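Local atomic coordinates of phytase (Citrobacter braakii, PDB entry 3ZHC), a protein that belongs to the histidine phosphatase superfamily (branch 2), whose fold joins a domain built on a mixed beta sheet to a largely helical one. Residues 213-218 with 232-237; 190-195 with 240-245; 167-172 with 278-283. The protein carries 2 engineered substitutions. One frame throughout, in Å; residues are numbered along the deposited sequence. Where two conformers were deposited one is given.

Interaction 1 (213-218 with 232-237); sequences EALPSE and WSLSST. With FMT (formic acid), chain N.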
loop_
_atom_site.group_PDB
_atom_site.type_symbol
_atom_site.label_atom_id
_atom_site.label_comp_id
_atom_site.label_asym_id
_atom_site.label_seq_id
_atom_site.Cartn_x
_atom_site.Cartn_y
_atom_site.Cartn_z
ATOM N N GLU B 213 4.334 22.913 8.651
ATOM C CA GLU B 213 4.778 23.939 9.614
ATOM C C GLU B 213 4.281 25.330 9.179
ATOM O O GLU B 213 3.870 26.120 10.015
ATOM C CB GLU B 213 6.320 23.909 9.782
ATOM C CG GLU B 213 6.869 24.642 11.067
ATOM C CD GLU B 213 6.651 23.856 12.416
ATOM O OE1 GLU B 213 6.274 22.654 12.394
ATOM O OE2 GLU B 213 6.870 24.471 13.500
ATOM N N ALA B 214 4.317 25.608 7.867
ATOM C CA ALA B 214 3.813 26.878 7.306
ATOM C C ALA B 214 2.290 26.983 7.384
ATOM O O ALA B 214 1.766 28.052 7.643
ATOM C CB ALA B 214 4.266 27.045 5.856
ATOM N N LEU B 215 1.596 25.856 7.141
ATOM C CA LEU B 215 0.120 25.777 7.170
ATOM C C LEU B 215 -0.343 24.605 8.068
ATOM O O LEU B 215 -0.704 23.534 7.561
ATOM C CB LEU B 215 -0.426 25.620 5.754
ATOM C CG LEU B 215 -0.232 26.804 4.798
ATOM C CD1 LEU B 215 -0.409 26.365 3.343
ATOM C CD2 LEU B 215 -1.174 27.927 5.140
ATOM N N PRO B 216 -0.323 24.803 9.418
ATOM C CA PRO B 216 -0.783 23.721 10.335
ATOM C C PRO B 216 -2.261 23.358 10.117
ATOM O O PRO B 216 -3.086 24.234 9.892
ATOM C CB PRO B 216 -0.531 24.302 11.730
ATOM C CG PRO B 216 -0.411 25.765 11.521
ATOM C CD PRO B 216 0.154 25.980 10.172
ATOM N N SER B 217 -2.557 22.065 10.186
ATOM C CA SER B 217 -3.891 21.547 9.898
ATOM C C SER B 217 -4.636 21.148 11.156
ATOM O O SER B 217 -4.063 20.567 12.074
ATOM C CB SER B 217 -3.798 20.345 8.964
ATOM O OG SER B 217 -3.180 20.692 7.735
ATOM N N GLU B 218 -5.918 21.468 11.182
ATOM C CA GLU B 218 -6.774 21.123 12.285
ATOM C C GLU B 218 -8.200 20.890 11.756
ATOM O O GLU B 218 -8.660 21.612 10.868
ATOM C CB GLU B 218 -6.737 22.231 13.332
ATOM C CG GLU B 218 -7.322 21.818 14.659
ATOM C CD GLU B 218 -7.170 22.885 15.732
ATOM O OE1 GLU B 218 -6.017 23.336 15.974
ATOM O OE2 GLU B 218 -8.216 23.280 16.332
ATOM N N TRP B 232 -2.815 19.923 4.814
ATOM C CA TRP B 232 -3.596 18.725 4.397
ATOM C C TRP B 232 -4.619 18.994 3.255
ATOM O O TRP B 232 -4.551 18.332 2.211
ATOM C CB TRP B 232 -4.258 18.034 5.620
ATOM C CG TRP B 232 -3.325 17.092 6.244
ATOM C CD1 TRP B 232 -2.621 17.263 7.388
ATOM C CD2 TRP B 232 -2.966 15.820 5.731
ATOM N NE1 TRP B 232 -1.839 16.154 7.631
ATOM C CE2 TRP B 232 -2.035 15.253 6.624
ATOM C CE3 TRP B 232 -3.343 15.095 4.599
ATOM C CZ2 TRP B 232 -1.475 13.982 6.419
ATOM C CZ3 TRP B 232 -2.782 13.827 4.397
ATOM C CH2 TRP B 232 -1.862 13.292 5.302
ATOM N N SER B 233 -5.537 19.939 3.442
ATOM C CA SER B 233 -6.516 20.290 2.363
ATOM C C SER B 233 -5.820 20.799 1.098
ATOM O O SER B 233 -6.161 20.375 -0.005
ATOM C CB SER B 233 -7.540 21.321 2.842
ATOM O OG SER B 233 -8.335 21.806 1.756
ATOM N N LEU B 234 -4.850 21.702 1.267
ATOM C CA LEU B 234 -4.096 22.257 0.136
ATOM C C LEU B 234 -3.434 21.140 -0.675
ATOM O O LEU B 234 -3.621 21.055 -1.889
ATOM C CB LEU B 234 -3.032 23.276 0.614
ATOM C CG LEU B 234 -2.158 23.977 -0.467
ATOM C CD1 LEU B 234 -3.024 24.739 -1.444
ATOM C CD2 LEU B 234 -1.078 24.901 0.173
ATOM N N SER B 235 -2.670 20.287 0.012
ATOM C CA SER B 235 -1.962 19.153 -0.631
ATOM C C SER B 235 -2.896 18.210 -1.376
ATOM O O SER B 235 -2.545 17.720 -2.440
ATOM C CB SER B 235 -1.177 18.390 0.399
ATOM O OG SER B 235 -0.174 19.245 0.952
ATOM N N SER B 236 -4.088 17.968 -0.799
ATOM C CA SER B 236 -5.121 17.155 -1.431
ATOM C C SER B 236 -5.545 17.785 -2.752
ATOM O O SER B 236 -5.697 17.085 -3.769
ATOM C CB SER B 236 -6.331 16.997 -0.499
ATOM O OG SER B 236 -7.294 16.102 -1.031
ATOM N N THR B 237 -5.731 19.105 -2.739
ATOM C CA THR B 237 -6.100 19.848 -3.943
ATOM C C THR B 237 -4.961 19.826 -4.983
ATOM O O THR B 237 -5.187 19.479 -6.138
ATOM C CB THR B 237 -6.498 21.319 -3.593
ATOM O OG1 THR B 237 -7.666 21.306 -2.743
ATOM C CG2 THR B 237 -6.769 22.141 -4.844
HETATM C C FMT N . -0.259 19.310 11.352
HETATM O O1 FMT N . 0.092 19.254 10.178
HETATM O O2 FMT N . -0.567 20.373 11.875
#
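The hydroxyl of S217 meets the start of helix 231-247 head-on: W232 N donates to S217 OG over 3.0 Å, with an almost straight N-H...O angle of 172°. An amide in the first helical turn has no carbonyl four residues back within its own helix, and the serine oxygen supplies the acceptor. With chi1 at -60° the OG stands beside S217 N, which carries it to the helix. The same serine also borders the indole: its CB lies in the ring plane at the edge, 3.7 Å from W232 CD1. Next to CD1 in the ring, NE1 is hydrogen-bonded to T178, while Y177, Y181 and F185 pack against the ring.

On its backbone side S217 holds a formic acid molecule, probably from the crystallisation liquor, through S217 N to O2 of the formic acid (3.1 Å, 154°); T178 also bonds to this molecule. One apolar contact accompanies these polar ones. The L215 and L234 side chains cross at a slant, and L215 CD1 lies 3.6 Å from L234 CD2. A backbone bond between L215 and A231 gives the incoming loop a second attachment to the helix start. The S217 oxygen sits where the helix dipole is positive, so the hydroxyl is probably polarised as an acceptor, and the chain after helix 211-214 is tied to helix 231-247 by one straight polar bond and a backbone attachment, with a small leucine contact beside them.

Interaction 2 (190-195 with 240-245); sequences NVLNFS and EIFLLQ. With FMT (formic acid), chain P.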
loop_
_atom_site.group_PDB
_atom_site.type_symbol
_atom_site.label_atom_id
_atom_site.label_comp_id
_atom_site.label_asym_id
_atom_site.label_seq_id
_atom_site.Cartn_x
_atom_site.Cartn_y
_atom_site.Cartn_z
ATOM N N ASN B 190 9.213 19.389 -2.999
ATOM C CA ASN B 190 10.208 19.332 -4.082
ATOM C C ASN B 190 9.577 19.642 -5.440
ATOM O O ASN B 190 10.161 20.362 -6.250
ATOM C CB ASN B 190 10.896 17.961 -4.128
ATOM C CG ASN B 190 12.006 17.894 -5.171
ATOM O OD1 ASN B 190 13.018 18.577 -5.064
ATOM N ND2 ASN B 190 11.809 17.055 -6.193
ATOM N N VAL B 191 8.377 19.095 -5.676
ATOM C CA VAL B 191 7.645 19.318 -6.954
ATOM C C VAL B 191 7.245 20.813 -7.116
ATOM O O VAL B 191 7.354 21.377 -8.202
ATOM C CB VAL B 191 6.436 18.356 -7.073
ATOM C CG1 VAL B 191 5.567 18.685 -8.262
ATOM C CG2 VAL B 191 6.948 16.887 -7.168
ATOM N N LEU B 192 6.799 21.426 -6.029
ATOM C CA LEU B 192 6.456 22.840 -6.009
ATOM C C LEU B 192 7.673 23.780 -5.955
ATOM O O LEU B 192 7.525 24.968 -6.192
ATOM C CB LEU B 192 5.598 23.155 -4.770
ATOM C CG LEU B 192 4.206 22.571 -4.606
ATOM C CD1 LEU B 192 3.744 22.777 -3.181
ATOM C CD2 LEU B 192 3.251 23.208 -5.583
ATOM N N ASN B 193 8.866 23.237 -5.636
ATOM C CA ASN B 193 10.067 24.036 -5.279
ATOM C C ASN B 193 9.643 25.024 -4.193
ATOM O O ASN B 193 9.843 26.221 -4.305
ATOM C CB ASN B 193 10.723 24.714 -6.503
ATOM C CG ASN B 193 12.186 25.166 -6.228
ATOM O OD1 ASN B 193 12.866 24.637 -5.313
ATOM N ND2 ASN B 193 12.678 26.151 -7.028
ATOM N N PHE B 194 9.037 24.454 -3.138
ATOM C CA PHE B 194 8.403 25.197 -2.036
ATOM C C PHE B 194 9.352 26.126 -1.296
ATOM O O PHE B 194 8.964 27.241 -0.962
ATOM C CB PHE B 194 7.729 24.195 -1.052
ATOM C CG PHE B 194 7.042 24.844 0.130
ATOM C CD1 PHE B 194 5.929 25.670 -0.058
ATOM C CD2 PHE B 194 7.504 24.615 1.448
ATOM C CE1 PHE B 194 5.275 26.275 1.037
ATOM C CE2 PHE B 194 6.861 25.209 2.546
ATOM C CZ PHE B 194 5.742 26.045 2.346
ATOM N N SER B 195 10.587 25.653 -1.059
ATOM C CA SER B 195 11.645 26.436 -0.368
ATOM C C SER B 195 11.914 27.806 -1.006
ATOM O O SER B 195 12.296 28.747 -0.319
ATOM C CB SER B 195 12.965 25.641 -0.325
ATOM O OG SER B 195 12.831 24.469 0.451
ATOM N N GLU B 240 -4.092 16.415 -6.655
ATOM C CA GLU B 240 -5.179 16.079 -7.585
ATOM C C GLU B 240 -5.031 16.896 -8.869
ATOM O O GLU B 240 -5.260 16.371 -9.965
ATOM C CB GLU B 240 -6.549 16.303 -6.939
ATOM C CG GLU B 240 -7.771 16.049 -7.841
ATOM C CD GLU B 240 -7.964 14.573 -8.294
ATOM O OE1 GLU B 240 -7.255 13.651 -7.801
ATOM O OE2 GLU B 240 -8.855 14.358 -9.147
ATOM N N ILE B 241 -4.646 18.176 -8.732
ATOM C CA ILE B 241 -4.431 19.042 -9.909
ATOM C C ILE B 241 -3.327 18.424 -10.796
ATOM O O ILE B 241 -3.491 18.349 -12.014
ATOM C CB ILE B 241 -4.133 20.520 -9.540
ATOM C CG1 ILE B 241 -5.368 21.164 -8.913
ATOM C CG2 ILE B 241 -3.721 21.324 -10.779
ATOM C CD1 ILE B 241 -5.148 22.557 -8.347
ATOM N N PHE B 242 -2.241 17.964 -10.192
ATOM C CA PHE B 242 -1.172 17.315 -10.990
ATOM C C PHE B 242 -1.701 16.087 -11.742
ATOM O O PHE B 242 -1.389 15.920 -12.921
ATOM C CB PHE B 242 0.049 16.948 -10.156
ATOM C CG PHE B 242 0.719 18.126 -9.469
ATOM C CD1 PHE B 242 0.857 19.372 -10.105
ATOM C CD2 PHE B 242 1.249 17.974 -8.174
ATOM C CE1 PHE B 242 1.492 20.449 -9.456
ATOM C CE2 PHE B 242 1.885 19.047 -7.520
ATOM C CZ PHE B 242 2.004 20.279 -8.157
ATOM N N LEU B 243 -2.500 15.253 -11.059
ATOM C CA LEU B 243 -3.133 14.078 -11.689
ATOM C C LEU B 243 -4.011 14.499 -12.846
ATOM O O LEU B 243 -3.941 13.911 -13.917
ATOM C CB LEU B 243 -3.991 13.291 -10.696
ATOM C CG LEU B 243 -4.537 11.947 -11.232
ATOM C CD1 LEU B 243 -3.705 10.778 -10.697
ATOM C CD2 LEU B 243 -6.017 11.768 -10.895
ATOM N N LEU B 244 -4.848 15.522 -12.609
ATOM C CA LEU B 244 -5.740 16.078 -13.662
ATOM C C LEU B 244 -4.948 16.603 -14.874
ATOM O O LEU B 244 -5.323 16.334 -16.024
ATOM C CB LEU B 244 -6.646 17.157 -13.089
ATOM C CG LEU B 244 -7.729 16.621 -12.113
ATOM C CD1 LEU B 244 -8.328 17.766 -11.254
ATOM C CD2 LEU B 244 -8.824 15.847 -12.841
ATOM N N GLN B 245 -3.852 17.337 -14.614
ATOM C CA GLN B 245 -2.968 17.830 -15.702
ATOM C C GLN B 245 -2.493 16.670 -16.606
ATOM O O GLN B 245 -2.586 16.750 -17.854
ATOM C CB GLN B 245 -1.748 18.556 -15.143
ATOM C CG GLN B 245 -2.018 19.878 -14.546
ATOM C CD GLN B 245 -0.796 20.472 -13.851
ATOM O OE1 GLN B 245 0.283 19.852 -13.804
ATOM N NE2 GLN B 245 -0.953 21.675 -13.310
HETATM C C FMT P . 11.484 22.418 -1.779
HETATM O O1 FMT P . 11.964 21.318 -1.842
HETATM O O2 FMT P . 10.988 22.818 -0.734
#
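F242 reaches from helix 231-247 to the last turn of helix 182-192, where V191 and L192 receive the far end of its ring. Its CB points toward the other helix, and with chi1 at -59° CG lies beside the backbone N, anti to the carbonyl carbon. The near part of the ring stops short of segment 190-195. Contact begins at CE2, which lies 3.8 Å from V191 CG1, a methyl that approaches the ring obliquely. CZ, at the tip, meets two aliphatic groups: it is 3.9 Å from the same V191 CG1 and 4.1 Å from L192 CD2, which sits at the ring edge close to its plane. V191 and F242 run past each other in opposite directions, whereas L192 meets F242 at about a right angle. V191 CG1 owes its place to a chi1 of 172°, which sets this methyl anti to the backbone N. L188, one turn earlier in helix 182-192, also packs on F242.

No hydrogen bond crosses between the segments. Polar groups of the touching residues are served from elsewhere: V191 O accepts from R257 and L192 O from T55. Beyond the helix end, S195 N donates to O2 of a formic acid molecule at 2.9 Å; K208 bonds to the same molecule.

Helix 182-192 finishes in a Schellman motif. N193, with positive phi, is its C-prime residue, and F194 N returns to the carbonyl of E189. The contact is a buried aromatic-aliphatic packing of two helices in the helical part of the histidine phosphatase fold, made immediately before a Schellman-terminated helix end.

Interaction 3 (167-172 with 278-283); sequences LERAGG and LQRTPE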
loop_
_atom_site.group_PDB
_atom_site.type_symbol
_atom_site.label_atom_id
_atom_site.label_comp_id
_atom_site.label_asym_id
_atom_site.label_seq_id
_atom_site.Cartn_x
_atom_site.Cartn_y
_atom_site.Cartn_z
ATOM N N LEU B 167 -10.660 12.291 14.121
ATOM C CA LEU B 167 -9.428 12.555 14.890
ATOM C C LEU B 167 -8.733 11.246 15.308
ATOM O O LEU B 167 -7.519 11.107 15.135
ATOM C CB LEU B 167 -9.707 13.406 16.153
ATOM C CG LEU B 167 -8.690 14.493 16.558
ATOM C CD1 LEU B 167 -8.755 14.746 18.091
ATOM C CD2 LEU B 167 -7.272 14.176 16.136
ATOM N N GLU B 168 -9.523 10.288 15.851
ATOM C CA GLU B 168 -8.974 8.974 16.302
ATOM C C GLU B 168 -8.517 8.100 15.139
ATOM O O GLU B 168 -7.623 7.254 15.315
ATOM C CB GLU B 168 -9.969 8.215 17.220
ATOM C CG GLU B 168 -10.244 8.934 18.599
ATOM C CD GLU B 168 -8.954 9.244 19.395
ATOM O OE1 GLU B 168 -8.093 8.347 19.508
ATOM O OE2 GLU B 168 -8.812 10.395 19.902
ATOM N N ARG B 169 -9.112 8.287 13.955
ATOM C CA ARG B 169 -8.596 7.611 12.736
ATOM C C ARG B 169 -7.244 8.191 12.317
ATOM O O ARG B 169 -6.455 7.501 11.681
ATOM C CB ARG B 169 -9.570 7.686 11.583
ATOM C CG ARG B 169 -10.758 6.755 11.736
ATOM C CD ARG B 169 -11.406 6.563 10.445
ATOM N NE ARG B 169 -10.587 5.702 9.572
ATOM C CZ ARG B 169 -10.577 5.727 8.230
ATOM N NH1 ARG B 169 -11.337 6.592 7.528
ATOM N NH2 ARG B 169 -9.790 4.887 7.581
ATOM N N ALA B 170 -6.999 9.461 12.680
ATOM C CA ALA B 170 -5.713 10.125 12.458
ATOM C C ALA B 170 -4.685 9.883 13.614
ATOM O O ALA B 170 -3.618 10.514 13.628
ATOM C CB ALA B 170 -5.927 11.622 12.244
ATOM N N GLY B 171 -5.014 8.988 14.566
ATOM C CA GLY B 171 -4.107 8.640 15.700
ATOM C C GLY B 171 -4.311 9.411 17.001
ATOM O O GLY B 171 -3.587 9.187 17.943
ATOM N N GLY B 172 -5.302 10.306 17.055
ATOM C CA GLY B 172 -5.548 11.153 18.248
ATOM C C GLY B 172 -5.160 12.613 18.042
ATOM O O GLY B 172 -5.643 13.498 18.782
ATOM N N LEU B 278 -11.859 12.515 5.664
ATOM C CA LEU B 278 -13.086 13.349 5.516
ATOM C C LEU B 278 -14.294 12.667 4.878
ATOM O O LEU B 278 -15.424 13.110 5.115
ATOM C CB LEU B 278 -12.763 14.662 4.751
ATOM C CG LEU B 278 -11.746 15.615 5.405
ATOM C CD1 LEU B 278 -11.585 16.881 4.528
ATOM C CD2 LEU B 278 -12.111 16.004 6.863
ATOM N N GLN B 279 -14.074 11.606 4.084
ATOM C CA GLN B 279 -15.185 10.931 3.353
ATOM C C GLN B 279 -15.384 9.440 3.630
ATOM O O GLN B 279 -16.503 8.939 3.434
ATOM C CB GLN B 279 -14.997 11.138 1.846
ATOM C CG GLN B 279 -14.898 12.641 1.407
ATOM C CD GLN B 279 -16.207 13.429 1.571
ATOM O OE1 GLN B 279 -17.278 12.861 1.869
ATOM N NE2 GLN B 279 -16.129 14.750 1.372
ATOM N N ARG B 280 -14.332 8.721 4.070
ATOM C CA ARG B 280 -14.471 7.268 4.368
ATOM C C ARG B 280 -14.709 6.941 5.874
ATOM O O ARG B 280 -15.173 5.844 6.193
ATOM C CB ARG B 280 -13.274 6.476 3.857
ATOM C CG ARG B 280 -12.920 6.703 2.368
ATOM C CD ARG B 280 -12.212 5.469 1.715
ATOM N NE ARG B 280 -11.400 4.756 2.696
ATOM C CZ ARG B 280 -11.637 3.538 3.212
ATOM N NH1 ARG B 280 -12.686 2.771 2.841
ATOM N NH2 ARG B 280 -10.785 3.068 4.119
ATOM N N THR B 281 -14.397 7.880 6.773
ATOM C CA THR B 281 -14.659 7.719 8.204
ATOM C C THR B 281 -16.142 7.384 8.373
ATOM O O THR B 281 -16.978 8.213 8.052
ATOM C CB THR B 281 -14.285 8.989 8.990
ATOM O OG1 THR B 281 -12.892 9.247 8.816
ATOM C CG2 THR B 281 -14.608 8.843 10.514
ATOM N N PRO B 282 -16.469 6.144 8.868
ATOM C CA PRO B 282 -17.876 5.651 8.933
ATOM C C PRO B 282 -18.903 6.644 9.436
ATOM O O PRO B 282 -19.976 6.716 8.882
ATOM C CB PRO B 282 -17.772 4.458 9.892
ATOM C CG PRO B 282 -16.436 3.911 9.619
ATOM C CD PRO B 282 -15.538 5.114 9.391
ATOM N N GLU B 283 -18.558 7.411 10.476
ATOM C CA GLU B 283 -19.486 8.396 11.064
ATOM C C GLU B 283 -19.918 9.475 10.052
ATOM O O GLU B 283 -21.008 10.024 10.185
ATOM C CB GLU B 283 -18.913 9.042 12.333
ATOM C CG GLU B 283 -18.926 8.124 13.576
ATOM C CD GLU B 283 -17.812 7.077 13.618
ATOM O OE1 GLU B 283 -16.958 7.008 12.702
ATOM O OE2 GLU B 283 -17.800 6.321 14.594
#
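The guanidinium groups of R169 and R280 stand nearly perpendicular, their planes 83° apart, where the end of helix 159-169, closed by a Schellman motif, faces the junction of helices 260-280 and 282-301. T281 OG1 lies at the edge of the R169 group, in its plane, whereas the carbonyl carbon of R280 approaches it obliquely. R169 NH2 is in turn oblique to the R280 plane, 4.0 Å from R280 NH2. D276 OD1 forms salt bridges with R169 NH2 and R280 NE, which probably offsets the closeness of the two positive groups.

R169 belongs to the last turn of its helix. In the Schellman motif that follows, G171, at positive phi, is the C-prime residue, and G172 N bonds to L167 O at 3.0 Å. Across from R169, T281 is the single residue between helices 260-280 and 282-301 and occupies the N-cap position of the second, though its side chain makes no capping bond. Its hydroxyl is instead directed to the preceding helix, bonding to L277 O and weakly to D276 O.

R169 reaches this helix junction along an arm bent at chi3 (73°), which swings the guanidinium beside the threonine. The weak bond R169 NH1 to T281 OG1 spans 3.3 Å at 162°, so the long distance rather than the angle limits it. The end of helix 159-169 is thereby joined to the end of helix 260-280 by a salt bridge and to T281 by a weak hydrogen bond. R280 NH1 goes on to a hydrogen bond with S332 of helix 325-335, and NH2 bonds weakly to N338. A small aliphatic contribution comes where the R169 arm slides past T281: R169 CD lies 3.9 Å from T281 CG2.

In the fold
Interactions 1 and 2 share helix 231-247, its start serving the first and a later turn the second, and they touch through A214 CB and F194 CZ, 3.9 Å apart. Interaction 3 lies apart, its centre about 16 Å from that of interaction 1 and about 26 Å from that of interaction 2, where the end of helix 159-169 meets the junction of helices 260-280 and 282-301. Chemistry follows position. The buried contact, 190-195 with 240-245, is wholly apolar. The partly buried pairs add polar bonds to their packing: a neutral hydroxyl at a helix start in interaction 1, and arginines gathered by an aspartate at helix ends in interaction 3.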